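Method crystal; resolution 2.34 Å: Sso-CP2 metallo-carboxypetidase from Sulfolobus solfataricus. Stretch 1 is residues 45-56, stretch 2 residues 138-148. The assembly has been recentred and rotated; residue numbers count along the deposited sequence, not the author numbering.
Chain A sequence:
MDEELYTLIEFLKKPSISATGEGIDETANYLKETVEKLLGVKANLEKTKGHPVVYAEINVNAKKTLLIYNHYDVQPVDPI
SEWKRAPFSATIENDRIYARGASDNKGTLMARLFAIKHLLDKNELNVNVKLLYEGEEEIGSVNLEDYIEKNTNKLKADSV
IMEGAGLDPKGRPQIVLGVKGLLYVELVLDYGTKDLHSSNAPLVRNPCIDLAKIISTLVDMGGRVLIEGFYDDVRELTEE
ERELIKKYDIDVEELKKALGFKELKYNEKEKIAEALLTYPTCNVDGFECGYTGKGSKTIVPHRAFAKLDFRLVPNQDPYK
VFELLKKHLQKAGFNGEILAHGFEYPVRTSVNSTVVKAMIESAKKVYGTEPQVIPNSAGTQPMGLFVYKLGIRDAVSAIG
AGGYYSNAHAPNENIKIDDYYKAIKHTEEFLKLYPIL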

# COMPACT_ATOMS: atom_id res chain seq x y z
N LEU A 45 -19.79 -15.40 32.67
CA LEU A 45 -19.21 -14.37 31.82
C LEU A 45 -18.29 -13.53 32.69
O LEU A 45 -18.75 -12.84 33.61
CB LEU A 45 -20.28 -13.47 31.21
CG LEU A 45 -21.04 -13.96 29.98
CD1 LEU A 45 -22.00 -12.88 29.52
CD2 LEU A 45 -20.09 -14.33 28.85
N GLU A 46 -17.00 -13.59 32.40
CA GLU A 46 -16.01 -12.84 33.16
C GLU A 46 -15.47 -11.70 32.31
O GLU A 46 -15.16 -11.87 31.13
CB GLU A 46 -14.90 -13.77 33.63
CG GLU A 46 -15.37 -14.69 34.74
CD GLU A 46 -14.39 -15.79 35.07
OE1 GLU A 46 -13.52 -16.08 34.23
OE2 GLU A 46 -14.49 -16.36 36.18
N LYS A 47 -15.40 -10.52 32.92
CA LYS A 47 -15.07 -9.30 32.20
C LYS A 47 -13.57 -9.17 31.97
O LYS A 47 -12.76 -9.64 32.78
CB LYS A 47 -15.58 -8.08 32.97
N THR A 48 -13.21 -8.55 30.86
CA THR A 48 -11.83 -8.20 30.57
C THR A 48 -11.84 -6.77 30.04
O THR A 48 -12.91 -6.17 29.88
CB THR A 48 -11.21 -9.13 29.51
OG1 THR A 48 -11.86 -8.94 28.25
CG2 THR A 48 -11.33 -10.59 29.93
N LYS A 49 -10.66 -6.23 29.76
CA LYS A 49 -10.57 -4.89 29.20
C LYS A 49 -11.19 -4.83 27.80
O LYS A 49 -11.37 -3.75 27.24
CB LYS A 49 -9.10 -4.44 29.13
CG LYS A 49 -8.43 -4.28 30.49
CD LYS A 49 -7.02 -3.74 30.33
CE LYS A 49 -6.37 -3.44 31.68
NZ LYS A 49 -5.88 -4.66 32.37
N GLY A 50 -11.51 -6.00 27.25
CA GLY A 50 -12.18 -6.10 25.96
C GLY A 50 -13.31 -7.11 26.00
O GLY A 50 -14.13 -7.12 26.92
N HIS A 51 -13.36 -7.98 25.00
CA HIS A 51 -14.43 -8.97 24.89
C HIS A 51 -14.40 -9.93 26.08
O HIS A 51 -13.34 -10.22 26.63
CB HIS A 51 -14.31 -9.73 23.57
CG HIS A 51 -14.31 -8.83 22.37
ND1 HIS A 51 -14.97 -7.62 22.36
CD2 HIS A 51 -13.74 -8.97 21.15
CE1 HIS A 51 -14.80 -7.05 21.17
NE2 HIS A 51 -14.07 -7.85 20.43
N PRO A 52 -15.58 -10.42 26.50
CA PRO A 52 -15.66 -11.21 27.72
C PRO A 52 -15.22 -12.66 27.53
O PRO A 52 -15.16 -13.15 26.40
CB PRO A 52 -17.15 -11.17 28.06
CG PRO A 52 -17.81 -11.10 26.73
CD PRO A 52 -16.89 -10.30 25.84
N VAL A 53 -14.92 -13.32 28.64
CA VAL A 53 -14.50 -14.72 28.65
C VAL A 53 -15.58 -15.57 29.30
O VAL A 53 -16.11 -15.20 30.35
CB VAL A 53 -13.16 -14.88 29.41
CG1 VAL A 53 -12.90 -16.33 29.78
CG2 VAL A 53 -12.01 -14.33 28.59
N VAL A 54 -15.91 -16.69 28.68
CA VAL A 54 -16.82 -17.66 29.29
C VAL A 54 -16.00 -18.71 30.03
O VAL A 54 -15.12 -19.35 29.45
CB VAL A 54 -17.70 -18.37 28.25
CG1 VAL A 54 -18.72 -19.26 28.95
CG2 VAL A 54 -18.40 -17.35 27.36
N TYR A 55 -16.31 -18.88 31.31
CA TYR A 55 -15.61 -19.84 32.15
C TYR A 55 -16.60 -20.78 32.83
O TYR A 55 -17.70 -20.38 33.19
CB TYR A 55 -14.77 -19.12 33.21
CG TYR A 55 -14.09 -20.07 34.17
CD1 TYR A 55 -12.92 -20.73 33.81
CD2 TYR A 55 -14.62 -20.32 35.42
CE1 TYR A 55 -12.29 -21.60 34.67
CE2 TYR A 55 -14.00 -21.20 36.30
CZ TYR A 55 -12.84 -21.83 35.92
OH TYR A 55 -12.21 -22.71 36.78
N ALA A 56 -16.18 -22.04 33.00
CA ALA A 56 -16.98 -23.02 33.73
C ALA A 56 -16.09 -24.14 34.23
O ALA A 56 -15.07 -24.47 33.61
CB ALA A 56 -18.08 -23.57 32.84
N GLU A 138 -8.97 -14.13 17.24
CA GLU A 138 -8.76 -13.68 15.87
C GLU A 138 -8.14 -12.28 15.80
O GLU A 138 -7.73 -11.84 14.73
CB GLU A 138 -10.09 -13.69 15.11
CG GLU A 138 -10.75 -15.06 15.03
CD GLU A 138 -9.96 -16.05 14.19
OE1 GLU A 138 -8.92 -15.66 13.63
OE2 GLU A 138 -10.40 -17.21 14.10
N ILE A 139 -8.08 -11.59 16.94
CA ILE A 139 -7.43 -10.29 17.02
C ILE A 139 -6.25 -10.32 18.00
O ILE A 139 -5.94 -9.32 18.65
CB ILE A 139 -8.42 -9.17 17.43
CG1 ILE A 139 -9.05 -9.46 18.79
CG2 ILE A 139 -9.49 -9.02 16.36
CD1 ILE A 139 -9.81 -8.30 19.37
N GLY A 140 -5.60 -11.48 18.11
CA GLY A 140 -4.36 -11.59 18.85
C GLY A 140 -4.49 -11.80 20.35
O GLY A 140 -3.48 -11.75 21.06
N SER A 141 -5.70 -12.03 20.84
CA SER A 141 -5.93 -12.29 22.26
C SER A 141 -5.34 -11.18 23.13
O SER A 141 -4.72 -11.45 24.16
CB SER A 141 -5.32 -13.64 22.67
OG SER A 141 -5.78 -14.70 21.85
N VAL A 142 -5.55 -9.94 22.70
CA VAL A 142 -4.92 -8.77 23.32
C VAL A 142 -5.13 -8.71 24.83
O VAL A 142 -4.19 -8.46 25.58
CB VAL A 142 -5.43 -7.46 22.68
CG1 VAL A 142 -4.80 -6.24 23.36
CG2 VAL A 142 -5.12 -7.44 21.19
N ASN A 143 -6.37 -8.94 25.26
CA ASN A 143 -6.71 -8.80 26.68
C ASN A 143 -6.77 -10.11 27.46
O ASN A 143 -7.26 -10.13 28.58
CB ASN A 143 -8.04 -8.05 26.81
CG ASN A 143 -7.96 -6.64 26.27
OD1 ASN A 143 -7.20 -5.81 26.78
ND2 ASN A 143 -8.73 -6.36 25.22
N LEU A 144 -6.27 -11.20 26.88
CA LEU A 144 -6.39 -12.51 27.52
C LEU A 144 -5.38 -12.70 28.65
O LEU A 144 -5.69 -13.33 29.66
CB LEU A 144 -6.24 -13.64 26.51
CG LEU A 144 -6.36 -15.05 27.10
CD1 LEU A 144 -7.72 -15.25 27.76
CD2 LEU A 144 -6.11 -16.12 26.05
N GLU A 145 -4.17 -12.18 28.47
CA GLU A 145 -3.12 -12.36 29.46
C GLU A 145 -3.49 -11.69 30.78
O GLU A 145 -3.33 -12.29 31.85
CB GLU A 145 -1.79 -11.81 28.96
CG GLU A 145 -0.64 -12.00 29.95
CD GLU A 145 0.69 -11.55 29.40
OE1 GLU A 145 0.75 -11.13 28.23
OE2 GLU A 145 1.69 -11.61 30.16
N ASP A 146 -4.00 -10.46 30.71
CA ASP A 146 -4.38 -9.73 31.91
C ASP A 146 -5.40 -10.51 32.72
O ASP A 146 -5.35 -10.54 33.95
CB ASP A 146 -4.96 -8.36 31.55
CG ASP A 146 -3.92 -7.40 31.01
OD1 ASP A 146 -2.73 -7.54 31.37
OD2 ASP A 146 -4.28 -6.50 30.22
N TYR A 147 -6.33 -11.17 32.03
CA TYR A 147 -7.31 -11.99 32.71
C TYR A 147 -6.67 -13.22 33.37
O TYR A 147 -7.01 -13.58 34.49
CB TYR A 147 -8.40 -12.44 31.74
CG TYR A 147 -9.21 -13.59 32.28
CD1 TYR A 147 -10.19 -13.39 33.24
CD2 TYR A 147 -8.98 -14.88 31.84
CE1 TYR A 147 -10.92 -14.44 33.74
CE2 TYR A 147 -9.70 -15.94 32.33
CZ TYR A 147 -10.67 -15.72 33.28
OH TYR A 147 -11.40 -16.77 33.78
N ILE A 148 -5.74 -13.85 32.66
CA ILE A 148 -5.11 -15.07 33.17
C ILE A 148 -4.22 -14.78 34.37
O ILE A 148 -4.21 -15.54 35.34
CB ILE A 148 -4.30 -15.79 32.07
CG1 ILE A 148 -5.26 -16.40 31.04
CG2 ILE A 148 -3.41 -16.88 32.66
CD1 ILE A 148 -4.59 -17.00 29.82

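Stretch 1 is a hairpin: the end of one strand (Leu 45 and Glu 46), a loop, and the start of a second strand (Val 53 to Ala 56). Glu 46 and Val 53 pair their backbones in both directions, Glu 46 N to Val 53 O at 2.8 Å and Val 53 N to Glu 46 O at 2.9 Å, which closes the base of the loop. Within the loop, Thr 48 OG1 donates to His 51 O (2.5 Å) and accepts from Gly 50 N (3.1 Å), so one hydroxyl braces the turn from inside. Stretch 2 is a loop that leads into a helix. The axes of strand 53-56 and this helix run in roughly the same direction, at 33°, with a closest approach of 11.6 Å; side chains bridge that gap. At the loop the backbones come nearer, with Lys 49 CA 6.0 Å from Asn 143 CA and Thr 48 CA 6.3 Å from Tyr 147 CA. Together the two stretches bury 460 Å².

Tyr 147 covers the most surface. It points toward the hairpin, and Val 53 lies over one face of its ring, an apolar contact with Val 53 CG1 4.1 Å from Tyr 147 CE2. Thr 48 CG2 packs against the base of the same side chain, 3.9 Å from Tyr 147 CB. Val 53 also reaches Leu 144, with Val 53 CG2 4.5 Å from Leu 144 CD1; the CA-to-CB bond of Leu 144 points away from the hairpin, but the end of its side chain comes back nearer. The tyrosine hydroxyl lies near Tyr 55 and Glu 46. Its modelled separation from the carboxylate, 2.3 Å between Tyr 147 OH and Glu 46 OE1, is too short to be read as a bond.

Asn 143, next in covered area, sits against the loop. Its OD1 lies 3.3 Å from Lys 49 CB, while its ND2 is 3.5 Å from Gly 50 N; both nitrogens are donors, so this is a packing contact without a hydrogen bond. Gly 50 makes room for the amide: a CB in ideal position would lie 2.5 Å from Asn 143 ND2, a clash.

Lys 49 is the third anchor. Its chain, extended until chi4 turns the amine (p), runs past Asn 143 to Asp 146, where Lys 49 NZ meets Asp 146 OD2 at 3.3 Å. Opposite charges draw this pair into a salt bridge, although its hydrogen bond is weak.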